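Local coordinates for transcriptional repressor (Vibrio fischeri, PDB 3KV1), which probably binds a phosphorylated sugar or related effector through this domain and thereby controls DNA binding, as other SorC-family transcriptional regulators do, at residues Phe84-Gly89 against Ile98-Ile103; Glu36-Val41 against Gln63-Ala68; Phe195-Thr200 against Lys233-Met238; Pro173-Glu178 against Arg207-Gly212. All blocks are in the same frame, centred on the assembly; numbering follows the deposited sequence.

Interaction 1. Residues Phe84-Gly89 against Ile98-Ile103; sequences FVSAIG and INADHI
The end of strand 83-86 meets the first turn of helix 100-111 closely enough to bring Ser-86 CA and Ala-100 CA to 5.5 Å, although no direct hydrogen bond joins the two segments. Ser-86 and Ala-100 both direct their CB toward the other segment. With OG anti to its own carbonyl carbon (chi1 -66°), Ser-86 lays the hydroxyl against the start of the helix, 3.3 Å from Asp-101 CA. Beside it, Ile-88 contributes its short branch: CG2 touches Ala-100 CB at 3.7 Å.

Three waters supply the polar links. Water 1 joins Ser-86 OG to Asp-101 OD1, donating to the carboxylate. Water 2 accepts from Asp-101 N at 2.9 Å and donates to Ile-88 O; water 3 does the same between Ala-100 N and Gly-89 O, so first-turn N-H groups are satisfied through solvent. The Asp-101 carboxylate reaches further, with OD1 bonded to Thr-117, and OD2 paired with Arg-105 and bonded to Tyr-119 of the second subunit; the helix start therefore forms part of the interface with that subunit. Asn-99 occupies the N-cap position. A parallel strand running through a loop into the N-terminus of a helix is the beta-alpha arrangement of Rossmann-like folds, in agreement with the clan of this putative sugar-binding domain.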
loop_
_atom_site.group_PDB
_atom_site.type_symbol
_atom_site.label_atom_id
_atom_site.label_comp_id
_atom_site.label_asym_id
_atom_site.label_seq_id
_atom_site.Cartn_x
_atom_site.Cartn_y
_atom_site.Cartn_z
ATOM N N PHE A 84 -2.433 11.939 -3.100
ATOM C CA PHE A 84 -1.226 11.834 -2.284
ATOM C C PHE A 84 -0.516 10.532 -2.659
ATOM O O PHE A 84 -1.075 9.444 -2.465
ATOM C CB PHE A 84 -1.607 11.863 -0.799
ATOM C CG PHE A 84 -2.214 13.174 -0.382
ATOM C CD1 PHE A 84 -3.593 13.349 -0.423
ATOM C CD2 PHE A 84 -1.399 14.257 -0.082
ATOM C CE1 PHE A 84 -4.148 14.588 -0.061
ATOM C CE2 PHE A 84 -1.943 15.476 0.250
ATOM C CZ PHE A 84 -3.337 15.637 0.248
ATOM N N VAL A 85 0.685 10.657 -3.234
ATOM C CA VAL A 85 1.388 9.534 -3.847
ATOM C C VAL A 85 2.655 9.224 -3.068
ATOM O O VAL A 85 3.483 10.126 -2.840
ATOM C CB VAL A 85 1.803 9.859 -5.299
ATOM C CG1 VAL A 85 2.358 8.602 -5.962
ATOM C CG2 VAL A 85 0.600 10.414 -6.095
ATOM N N SER A 86 2.826 7.968 -2.647
ATOM C CA SER A 86 4.060 7.603 -1.919
ATOM C C SER A 86 5.279 7.748 -2.791
ATOM O O SER A 86 5.298 7.256 -3.932
ATOM C CB SER A 86 3.971 6.145 -1.463
ATOM O OG SER A 86 2.951 6.003 -0.506
ATOM N N ALA A 87 6.322 8.399 -2.262
ATOM C CA ALA A 87 7.560 8.597 -3.007
ATOM C C ALA A 87 8.628 7.622 -2.575
ATOM O O ALA A 87 9.757 7.692 -3.049
ATOM C CB ALA A 87 8.101 10.036 -2.802
ATOM N N ILE A 88 8.278 6.741 -1.651
ATOM C CA ILE A 88 9.225 5.769 -1.113
ATOM C C ILE A 88 8.375 4.577 -0.692
ATOM O O ILE A 88 7.190 4.742 -0.402
ATOM C CB ILE A 88 10.084 6.357 0.037
ATOM C CG1 ILE A 88 11.020 5.286 0.589
ATOM C CG2 ILE A 88 9.176 6.898 1.181
ATOM C CD1 ILE A 88 12.116 5.835 1.568
ATOM N N GLY A 89 8.952 3.384 -0.728
ATOM C CA GLY A 89 8.216 2.147 -0.436
ATOM C C GLY A 89 7.834 2.004 1.030
ATOM O O GLY A 89 8.147 2.872 1.871
ATOM N N ILE A 98 7.512 6.080 10.457
ATOM C CA ILE A 98 6.157 6.276 9.929
ATOM C C ILE A 98 6.195 6.229 8.384
ATOM O O ILE A 98 6.849 7.041 7.737
ATOM C CB ILE A 98 5.507 7.550 10.429
ATOM C CG1 ILE A 98 5.555 7.598 11.966
ATOM C CG2 ILE A 98 4.050 7.637 9.979
ATOM C CD1 ILE A 98 4.552 8.562 12.581
ATOM N N ASN A 99 5.555 5.266 7.835
ATOM C CA ASN A 99 5.525 4.958 6.451
ATOM C C ASN A 99 4.941 6.066 5.549
ATOM O O ASN A 99 3.943 6.569 5.884
ATOM C CB ASN A 99 4.508 3.868 6.514
ATOM C CG ASN A 99 4.713 2.891 5.612
ATOM O OD1 ASN A 99 4.770 1.735 5.955
ATOM N ND2 ASN A 99 4.788 3.275 4.401
ATOM N N ALA A 100 5.507 6.352 4.379
ATOM C CA ALA A 100 4.896 7.337 3.507
ATOM C C ALA A 100 3.466 6.940 3.126
ATOM O O ALA A 100 2.607 7.792 2.986
ATOM C CB ALA A 100 5.737 7.514 2.252
ATOM N N ASP A 101 3.234 5.646 2.924
ATOM C CA ASP A 101 1.916 5.161 2.560
ATOM C C ASP A 101 0.884 5.525 3.642
ATOM O O ASP A 101 -0.216 6.020 3.336
ATOM C CB ASP A 101 2.008 3.643 2.359
ATOM C CG ASP A 101 0.703 3.018 2.104
ATOM O OD1 ASP A 101 -0.048 3.626 1.305
ATOM O OD2 ASP A 101 0.449 1.925 2.687
ATOM N N HIS A 102 1.200 5.241 4.905
ATOM C CA HIS A 102 0.292 5.607 5.999
ATOM C C HIS A 102 0.033 7.112 6.031
ATOM O O HIS A 102 -1.104 7.544 6.167
ATOM C CB HIS A 102 0.862 5.176 7.355
ATOM C CG HIS A 102 0.759 3.709 7.614
ATOM N ND1 HIS A 102 -0.393 3.116 8.090
ATOM C CD2 HIS A 102 1.667 2.713 7.475
ATOM C CE1 HIS A 102 -0.192 1.816 8.223
ATOM N NE2 HIS A 102 1.051 1.547 7.858
ATOM N N ILE A 103 1.090 7.899 5.853
ATOM C CA ILE A 103 0.945 9.349 5.809
ATOM C C ILE A 103 0.024 9.777 4.662
ATOM O O ILE A 103 -0.855 10.612 4.866
ATOM C CB ILE A 103 2.300 10.047 5.699
ATOM C CG1 ILE A 103 3.162 9.672 6.941
ATOM C CG2 ILE A 103 2.102 11.551 5.607
ATOM C CD1 ILE A 103 4.677 10.118 6.788
HETATM O O HOH W 1 0.271 5.934 -0.543
HETATM O O HOH W 2 5.151 3.839 1.762
HETATM O O HOH W 3 7.969 4.828 3.785
#

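Interaction 2. Residues Glu36-Val41 against Gln63-Ala68; sequences EQRKQV and QGQNVA
Arg-38 lies across the side chain of Gln-65. Gln-65 CB sits 3.7 Å above the guanidinium plane, offset toward the rim, while OE1 comes over the same group at 3.4 Å from Arg-38 NH2. The angle is too poor for a hydrogen bond, and the guanidinium and amide planes are 33° apart, so this is a loose layering of flat groups. The aliphatic part of Arg-38 meets Asn-66 instead: OD1 approaches CD at 3.5 Å, and the two side chains run at about a right angle.

Water 4 completes the link at the guanidinium edge, accepting from Arg-38 NH1 at 3.0 Å and donating to Asn-66 OD1. The bend of Arg-38 at chi3 (-66°) turns the guanidinium so that one face lies over Gln-65. All this describes one of two modelled Arg-38 conformers and, water link included, is not the only arrangement. In the partner segment, Gly-64 is the N-cap of the helix that presents Gln-65 and Asn-66.

Further out, Val-41 packs on strands 24-28 and 248-252. Helix 34-52 thus rests on those strands while Arg-38 reaches across to helix 65-72, whose Val-67 and Ala-68 pack against helix 100-111.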
loop_
_atom_site.group_PDB
_atom_site.type_symbol
_atom_site.label_atom_id
_atom_site.label_comp_id
_atom_site.label_asym_id
_atom_site.label_seq_id
_atom_site.Cartn_x
_atom_site.Cartn_y
_atom_site.Cartn_z
ATOM N N GLU A 36 7.010 19.369 19.952
ATOM C CA GLU A 36 6.249 20.631 19.858
ATOM C C GLU A 36 6.751 21.436 18.679
ATOM O O GLU A 36 5.957 22.079 17.948
ATOM C CB GLU A 36 6.324 21.453 21.164
ATOM C CG GLU A 36 5.639 20.805 22.351
ATOM C CD GLU A 36 4.171 20.477 22.078
ATOM O OE1 GLU A 36 3.524 21.194 21.280
ATOM O OE2 GLU A 36 3.659 19.494 22.660
ATOM N N GLN A 37 8.064 21.426 18.454
ATOM C CA GLN A 37 8.535 22.126 17.266
ATOM C C GLN A 37 7.968 21.562 15.962
ATOM O O GLN A 37 7.565 22.333 15.085
ATOM C CB GLN A 37 10.067 22.140 17.168
ATOM C CG GLN A 37 10.567 23.182 16.158
ATOM C CD GLN A 37 10.408 24.598 16.706
ATOM O OE1 GLN A 37 11.027 24.935 17.707
ATOM N NE2 GLN A 37 9.582 25.423 16.058
ATOM N N ARG A 38 7.956 20.232 15.825
ATOM C CA ARG A 38 7.407 19.591 14.611
ATOM C C ARG A 38 5.945 19.933 14.397
ATOM O O ARG A 38 5.489 20.084 13.254
ATOM C CB ARG A 38 7.543 18.072 14.680
ATOM C CG ARG A 38 8.937 17.542 14.346
ATOM C CD ARG A 38 8.863 16.032 14.096
ATOM N NE ARG A 38 8.496 15.300 15.302
ATOM C CZ ARG A 38 9.368 14.704 16.105
ATOM N NH1 ARG A 38 10.661 14.754 15.822
ATOM N NH2 ARG A 38 8.948 14.063 17.190
ATOM N N LYS A 39 5.199 20.031 15.493
ATOM C CA LYS A 39 3.789 20.372 15.401
ATOM C C LYS A 39 3.613 21.769 14.859
ATOM O O LYS A 39 2.699 22.019 14.073
ATOM C CB LYS A 39 3.135 20.317 16.762
ATOM C CG LYS A 39 2.873 18.893 17.212
ATOM C CD LYS A 39 2.278 18.914 18.627
ATOM C CE LYS A 39 1.670 17.568 19.004
ATOM N NZ LYS A 39 1.015 17.675 20.347
ATOM N N GLN A 40 4.459 22.700 15.313
ATOM C CA GLN A 40 4.255 24.089 14.910
ATOM C C GLN A 40 4.698 24.308 13.461
ATOM O O GLN A 40 4.092 25.105 12.747
ATOM C CB GLN A 40 4.962 25.062 15.866
ATOM C CG GLN A 40 4.339 25.095 17.220
ATOM C CD GLN A 40 2.913 25.563 17.144
ATOM O OE1 GLN A 40 2.626 26.566 16.495
ATOM N NE2 GLN A 40 2.004 24.823 17.774
ATOM N N VAL A 41 5.773 23.634 13.061
ATOM C CA VAL A 41 6.218 23.650 11.661
ATOM C C VAL A 41 5.121 23.018 10.790
ATOM O O VAL A 41 4.769 23.521 9.724
ATOM C CB VAL A 41 7.532 22.849 11.512
ATOM C CG1 VAL A 41 7.858 22.590 10.050
ATOM C CG2 VAL A 41 8.674 23.625 12.184
ATOM N N GLN A 63 8.762 10.041 3.960
ATOM C CA GLN A 63 8.393 9.302 5.158
ATOM C C GLN A 63 8.856 10.051 6.394
ATOM O O GLN A 63 9.534 11.075 6.297
ATOM C CB GLN A 63 9.011 7.905 5.152
ATOM C CG GLN A 63 10.520 7.869 5.087
ATOM C CD GLN A 63 11.075 6.450 5.206
ATOM O OE1 GLN A 63 10.397 5.452 4.921
ATOM N NE2 GLN A 63 12.346 6.359 5.593
ATOM N N GLY A 64 8.515 9.517 7.555
ATOM C CA GLY A 64 9.122 10.030 8.787
ATOM C C GLY A 64 8.324 11.056 9.583
ATOM O O GLY A 64 7.237 11.491 9.179
ATOM N N GLN A 65 8.881 11.438 10.744
ATOM C CA GLN A 65 8.131 12.251 11.700
ATOM C C GLN A 65 7.809 13.682 11.271
ATOM O O GLN A 65 6.747 14.203 11.634
ATOM C CB GLN A 65 8.858 12.257 13.043
ATOM C CG GLN A 65 8.939 10.881 13.650
ATOM C CD GLN A 65 9.729 10.892 14.946
ATOM O OE1 GLN A 65 9.153 10.900 16.036
ATOM N NE2 GLN A 65 11.056 10.923 14.830
ATOM N N ASN A 66 8.706 14.338 10.530
ATOM C CA ASN A 66 8.418 15.720 10.109
ATOM C C ASN A 66 7.188 15.713 9.197
ATOM O O ASN A 66 6.243 16.481 9.381
ATOM C CB ASN A 66 9.609 16.331 9.366
ATOM C CG ASN A 66 10.845 16.497 10.256
ATOM O OD1 ASN A 66 10.743 17.004 11.362
ATOM N ND2 ASN A 66 12.019 16.083 9.761
ATOM N N VAL A 67 7.189 14.803 8.222
ATOM C CA VAL A 67 6.074 14.716 7.267
ATOM C C VAL A 67 4.779 14.259 7.955
ATOM O O VAL A 67 3.691 14.811 7.713
ATOM C CB VAL A 67 6.453 13.787 6.076
ATOM C CG1 VAL A 67 5.296 13.679 5.048
ATOM C CG2 VAL A 67 7.735 14.309 5.406
ATOM N N ALA A 68 4.900 13.287 8.854
ATOM C CA ALA A 68 3.717 12.736 9.525
ATOM C C ALA A 68 2.998 13.830 10.317
ATOM O O ALA A 68 1.759 13.852 10.373
ATOM C CB ALA A 68 4.105 11.587 10.453
HETATM O O HOH W 4 12.405 16.117 13.777
#

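Interaction 3. Residues Phe195-Thr200 against Lys233-Met238; sequences FKLDGT and KALSIM
Phe-195 and Leu-197 reach the first turns of helix 234-242 from strand 193-196 and the type I beta turn, Lys-196 to Gly-199, that follows Phe-195; the contact is a strand-to-helix layer of this Rossmann-like alpha/beta domain. Its apolar part belongs to Leu-197. With CG anti to the backbone N (chi1 180°), the branch CD1 comes 4.3 Å from Leu-235 CB and 4.4 Å from the CB of Met-238, a selenomethionine, modelled in two conformers, that also packs on helix 253-264.

No hydrogen bond joins the two segments directly, but Leu-197 O accepts from Arg-242 NH1 further along the same helix, and Ser-236 OG is bonded to Val-186 O, tying the helix to strand 185-189. In the turn, Gly-199 N donates to Lys-196 O, and Asp-198 OD1 accepts from Thr-200 N at 3.0 Å, an Asx turn. Gly-199 takes a positive phi (89°), a conformation that favours glycine.

Close approaches of carbon to carbonyl oxygen complete the contact. Leu-197 CD1 lies 3.4 Å from Leu-235 O. The Phe-195 ring, packed on Val-186 of the adjacent strand 185-189 and Ile-156 of strand 151-158 beyond it, turns its edge to the helix, with Ser-236 O near the ring plane, 3.1 Å from CE2.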
loop_
_atom_site.group_PDB
_atom_site.type_symbol
_atom_site.label_atom_id
_atom_site.label_comp_id
_atom_site.label_asym_id
_atom_site.label_seq_id
_atom_site.Cartn_x
_atom_site.Cartn_y
_atom_site.Cartn_z
ATOM N N PHE A 195 22.638 13.387 0.512
ATOM C CA PHE A 195 23.486 14.446 -0.027
ATOM C C PHE A 195 24.682 14.768 0.874
ATOM O O PHE A 195 24.691 14.431 2.070
ATOM C CB PHE A 195 22.643 15.699 -0.201
ATOM C CG PHE A 195 21.842 16.052 1.018
ATOM C CD1 PHE A 195 20.518 15.606 1.157
ATOM C CD2 PHE A 195 22.413 16.805 2.044
ATOM C CE1 PHE A 195 19.778 15.909 2.279
ATOM C CE2 PHE A 195 21.673 17.115 3.182
ATOM C CZ PHE A 195 20.335 16.665 3.303
ATOM N N LYS A 196 25.663 15.479 0.309
ATOM C CA LYS A 196 26.831 15.928 1.050
ATOM C C LYS A 196 26.603 17.345 1.532
ATOM O O LYS A 196 25.610 18.003 1.171
ATOM C CB LYS A 196 28.076 15.875 0.160
ATOM C CG LYS A 196 28.232 14.553 -0.535
ATOM C CD LYS A 196 29.596 14.407 -1.194
ATOM C CE LYS A 196 30.032 15.698 -1.869
ATOM N NZ LYS A 196 31.420 15.611 -2.444
ATOM N N LEU A 197 27.510 17.819 2.368
ATOM C CA LEU A 197 27.336 19.159 2.927
ATOM C C LEU A 197 27.355 20.248 1.850
ATOM O O LEU A 197 26.691 21.282 2.005
ATOM C CB LEU A 197 28.361 19.430 4.031
ATOM C CG LEU A 197 28.299 20.809 4.700
ATOM C CD1 LEU A 197 26.972 21.083 5.377
ATOM C CD2 LEU A 197 29.466 20.919 5.704
ATOM N N ASP A 198 28.062 19.991 0.745
ATOM C CA ASP A 198 28.137 20.951 -0.357
ATOM C C ASP A 198 26.952 20.847 -1.345
ATOM O O ASP A 198 26.884 21.596 -2.328
ATOM C CB ASP A 198 29.498 20.886 -1.091
ATOM C CG ASP A 198 29.693 19.609 -1.890
ATOM O OD1 ASP A 198 28.761 18.778 -2.008
ATOM O OD2 ASP A 198 30.799 19.425 -2.428
ATOM N N GLY A 199 26.019 19.929 -1.079
ATOM C CA GLY A 199 24.800 19.845 -1.863
ATOM C C GLY A 199 24.893 18.956 -3.091
ATOM O O GLY A 199 23.933 18.814 -3.841
ATOM N N THR A 200 26.058 18.368 -3.322
ATOM C CA THR A 200 26.191 17.431 -4.419
ATOM C C THR A 200 25.643 16.064 -3.989
ATOM O O THR A 200 25.558 15.758 -2.791
ATOM C CB THR A 200 27.633 17.368 -4.979
ATOM O OG1 THR A 200 28.559 17.072 -3.932
ATOM C CG2 THR A 200 28.026 18.716 -5.588
ATOM N N LYS A 233 20.511 19.926 13.766
ATOM C CA LYS A 233 20.612 19.255 12.460
ATOM C C LYS A 233 20.820 20.290 11.349
ATOM O O LYS A 233 20.621 20.032 10.177
ATOM C CB LYS A 233 19.379 18.378 12.206
ATOM C CG LYS A 233 19.245 17.272 13.240
ATOM C CD LYS A 233 18.098 16.336 12.899
ATOM C CE LYS A 233 17.883 15.293 14.001
ATOM N NZ LYS A 233 16.620 14.504 13.742
ATOM N N ALA A 234 21.287 21.473 11.740
ATOM C CA ALA A 234 21.493 22.534 10.763
ATOM C C ALA A 234 22.457 22.146 9.634
ATOM O O ALA A 234 22.281 22.595 8.510
ATOM C CB ALA A 234 21.960 23.828 11.460
ATOM N N LEU A 235 23.484 21.337 9.900
ATOM C CA LEU A 235 24.342 20.918 8.780
ATOM C C LEU A 235 23.579 20.135 7.696
ATOM O O LEU A 235 23.811 20.312 6.474
ATOM C CB LEU A 235 25.529 20.102 9.281
ATOM C CG LEU A 235 26.546 20.859 10.131
ATOM C CD1 LEU A 235 27.856 20.084 10.100
ATOM C CD2 LEU A 235 26.761 22.286 9.618
ATOM N N SER A 236 22.684 19.246 8.120
ATOM C CA SER A 236 21.866 18.508 7.163
ATOM C C SER A 236 20.952 19.429 6.381
ATOM O O SER A 236 20.738 19.230 5.183
ATOM C CB SER A 236 21.021 17.453 7.889
ATOM O OG SER A 236 21.887 16.592 8.619
ATOM N N ILE A 237 20.387 20.420 7.062
ATOM C CA ILE A 237 19.448 21.331 6.414
ATOM C C ILE A 237 20.217 22.180 5.398
ATOM O O ILE A 237 19.709 22.431 4.288
ATOM C CB ILE A 237 18.720 22.249 7.414
ATOM C CG1 ILE A 237 17.907 21.396 8.400
ATOM C CG2 ILE A 237 17.800 23.218 6.670
ATOM C CD1 ILE A 237 17.418 22.192 9.647
HETATM N N MSE A 238 21.438 22.575 5.767
HETATM C CA MSE A 238 22.301 23.348 4.874
HETATM C C MSE A 238 22.637 22.544 3.627
HETATM O O MSE A 238 22.521 23.047 2.508
HETATM C CB MSE A 238 23.582 23.807 5.575
HETATM C CG MSE A 238 24.317 24.918 4.809
HETATM SE SE MSE A 238 23.339 26.657 4.868
HETATM C CE MSE A 238 24.431 27.688 3.584
#

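Interaction 4. Residues Pro173-Glu178 against Arg207-Gly212; sequences PKEFVE and RGRVIG
A single side-chain pair, Glu-175 with Arg-209, links helix 173-181 to the 3-10 turn at 207-209, whose nearest CA atoms, those of these same two residues, stand 11.4 Å apart. Each side chain points at the other segment, and together they span the distance. Glu-175 is extended beyond CG (chi2 -177°), which pushes its carboxylate well away from the helix. Arg-209 leaves its backbone with CG anti to the carbonyl carbon and then bends at chi2 (-59°) before running out again to the guanidinium.

The charged ends form a two-pronged salt bridge. Arg-209 NH2 donates to Glu-175 OE2 at 3.2 Å, while NH1 gives OE1 a weak bond of 3.4 Å. The pairing is far from coplanar: carboxylate and guanidinium are inclined by 53°. OE2 is approached on its syn side but from somewhat outside the carboxylate plane, and it is likewise tilted from the guanidinium plane. Such a twisted, rather long pair at the surface probably holds less firmly than a flat one.

A second partner steadies the arginine, since NH1 also donates to the backbone carbonyl of Phe-170. Within helix 173-181, Lys-174 NZ forms a separate salt bridge with Glu-178 OE2 at 2.8 Å, using the syn lone pair of that oxygen one turn along.

Arg-209 also packs on Phe-171 and on Met-165 of helix 164-167. Helix 173-181 thereby meets the long connection between strand 193-196 and helix 215-219, with helix 164-167 packed against both segments.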
loop_
_atom_site.group_PDB
_atom_site.type_symbol
_atom_site.label_atom_id
_atom_site.label_comp_id
_atom_site.label_asym_id
_atom_site.label_seq_id
_atom_site.Cartn_x
_atom_site.Cartn_y
_atom_site.Cartn_z
ATOM N N PRO A 173 26.277 -1.606 10.137
ATOM C CA PRO A 173 26.782 -0.435 10.874
ATOM C C PRO A 173 28.074 0.085 10.233
ATOM O O PRO A 173 28.279 1.293 10.106
ATOM C CB PRO A 173 27.076 -1.005 12.275
ATOM C CG PRO A 173 26.109 -2.178 12.405
ATOM C CD PRO A 173 25.998 -2.758 11.016
ATOM N N LYS A 174 28.955 -0.834 9.847
ATOM C CA LYS A 174 30.206 -0.450 9.198
ATOM C C LYS A 174 29.938 0.351 7.916
ATOM O O LYS A 174 30.532 1.412 7.705
ATOM C CB LYS A 174 31.059 -1.688 8.907
ATOM C CG LYS A 174 32.367 -1.407 8.193
ATOM C CD LYS A 174 33.195 -2.692 8.077
ATOM C CE LYS A 174 34.544 -2.462 7.373
ATOM N NZ LYS A 174 34.327 -2.021 5.961
ATOM N N GLU A 175 29.030 -0.147 7.075
ATOM C CA GLU A 175 28.649 0.560 5.845
ATOM C C GLU A 175 28.066 1.947 6.135
ATOM O O GLU A 175 28.337 2.921 5.427
ATOM C CB GLU A 175 27.642 -0.281 5.027
ATOM C CG GLU A 175 28.258 -1.539 4.422
ATOM C CD GLU A 175 27.283 -2.329 3.546
ATOM O OE1 GLU A 175 26.222 -2.796 4.044
ATOM O OE2 GLU A 175 27.583 -2.482 2.347
ATOM N N PHE A 176 27.267 2.023 7.191
ATOM C CA PHE A 176 26.640 3.280 7.609
ATOM C C PHE A 176 27.659 4.356 8.010
ATOM O O PHE A 176 27.596 5.501 7.565
ATOM C CB PHE A 176 25.682 2.999 8.767
ATOM C CG PHE A 176 24.767 4.142 9.088
ATOM C CD1 PHE A 176 23.623 4.358 8.329
ATOM C CD2 PHE A 176 25.050 5.000 10.138
ATOM C CE1 PHE A 176 22.771 5.408 8.618
ATOM C CE2 PHE A 176 24.200 6.052 10.434
ATOM C CZ PHE A 176 23.066 6.256 9.671
ATOM N N VAL A 177 28.632 3.990 8.844
ATOM C CA VAL A 177 29.639 4.952 9.231
ATOM C C VAL A 177 30.430 5.357 8.011
ATOM O O VAL A 177 30.776 6.525 7.855
ATOM C CB VAL A 177 30.633 4.356 10.269
ATOM C CG1 VAL A 177 31.827 5.283 10.418
ATOM C CG2 VAL A 177 29.923 4.124 11.582
ATOM N N GLU A 178 30.706 4.392 7.131
ATOM C CA GLU A 178 31.455 4.678 5.904
ATOM C C GLU A 178 30.724 5.588 4.910
ATOM O O GLU A 178 31.354 6.389 4.238
ATOM C CB GLU A 178 31.923 3.387 5.236
ATOM C CG GLU A 178 33.117 2.803 5.990
ATOM C CD GLU A 178 33.421 1.362 5.659
ATOM O OE1 GLU A 178 32.803 0.828 4.714
ATOM O OE2 GLU A 178 34.282 0.771 6.370
ATOM N N ARG A 207 21.904 4.499 -1.111
ATOM C CA ARG A 207 20.770 4.649 -1.999
ATOM C C ARG A 207 20.524 3.355 -2.782
ATOM O O ARG A 207 19.395 3.098 -3.234
ATOM C CB ARG A 207 20.965 5.864 -2.917
ATOM C CG ARG A 207 19.727 6.267 -3.700
ATOM C CD ARG A 207 20.127 7.106 -4.907
ATOM N NE ARG A 207 19.609 6.531 -6.145
ATOM C CZ ARG A 207 19.946 6.940 -7.360
ATOM N NH1 ARG A 207 20.810 7.933 -7.515
ATOM N NH2 ARG A 207 19.420 6.349 -8.421
ATOM N N GLY A 208 21.558 2.520 -2.918
ATOM C CA GLY A 208 21.332 1.203 -3.507
ATOM C C GLY A 208 20.417 0.316 -2.661
ATOM O O GLY A 208 20.042 -0.778 -3.073
ATOM N N ARG A 209 20.096 0.766 -1.447
ATOM C CA ARG A 209 19.247 -0.016 -0.558
ATOM C C ARG A 209 17.845 0.576 -0.406
ATOM O O ARG A 209 17.105 0.124 0.440
ATOM C CB ARG A 209 19.863 -0.095 0.865
ATOM C CG ARG A 209 21.296 -0.594 0.908
ATOM C CD ARG A 209 21.491 -1.999 0.316
ATOM N NE ARG A 209 22.908 -2.132 -0.012
ATOM C CZ ARG A 209 23.839 -2.633 0.794
ATOM N NH1 ARG A 209 23.529 -3.130 1.991
ATOM N NH2 ARG A 209 25.094 -2.634 0.389
ATOM N N VAL A 210 17.502 1.597 -1.200
ATOM C CA VAL A 210 16.225 2.304 -1.037
ATOM C C VAL A 210 15.427 2.291 -2.334
ATOM O O VAL A 210 15.987 2.475 -3.409
ATOM C CB VAL A 210 16.411 3.795 -0.635
ATOM C CG1 VAL A 210 15.059 4.433 -0.296
ATOM C CG2 VAL A 210 17.347 3.913 0.539
ATOM N N ILE A 211 14.110 2.083 -2.232
ATOM C CA ILE A 211 13.252 2.140 -3.383
ATOM C C ILE A 211 12.369 3.368 -3.293
ATOM O O ILE A 211 11.551 3.484 -2.383
ATOM C CB ILE A 211 12.358 0.892 -3.461
ATOM C CG1 ILE A 211 13.259 -0.318 -3.775
ATOM C CG2 ILE A 211 11.346 1.075 -4.575
ATOM C CD1 ILE A 211 12.560 -1.611 -3.739
ATOM N N GLY A 212 12.555 4.303 -4.212
ATOM C CA GLY A 212 11.745 5.515 -4.176
ATOM C C GLY A 212 12.276 6.490 -5.200
ATOM O O GLY A 212 13.085 6.094 -6.052
#

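Overall arrangement
The four contacts lie within one putative sugar-binding domain. Along the chain interaction 2 closes before interaction 1 opens, and both precede interactions 3 and 4, whose segments alternate. Interactions 1 and 2, with centres 15 Å apart, touch: a probable backbone hydrogen bond joins Ile-98 O to Gly-64 N, and Ile-98 packs on Ala-68. Interaction 4 meets interaction 1 where Gly-89 N reaches Ile-211 O, again a probable hydrogen bond, and Ile-88 touches Val-210. Interaction 3 touches none of the others; it lies about 24 Å, centre to centre, from interaction 1. In placement, interactions 1 and 3 lie against the same mixed sheet, while 2 and 4 connect helices and loops beside them.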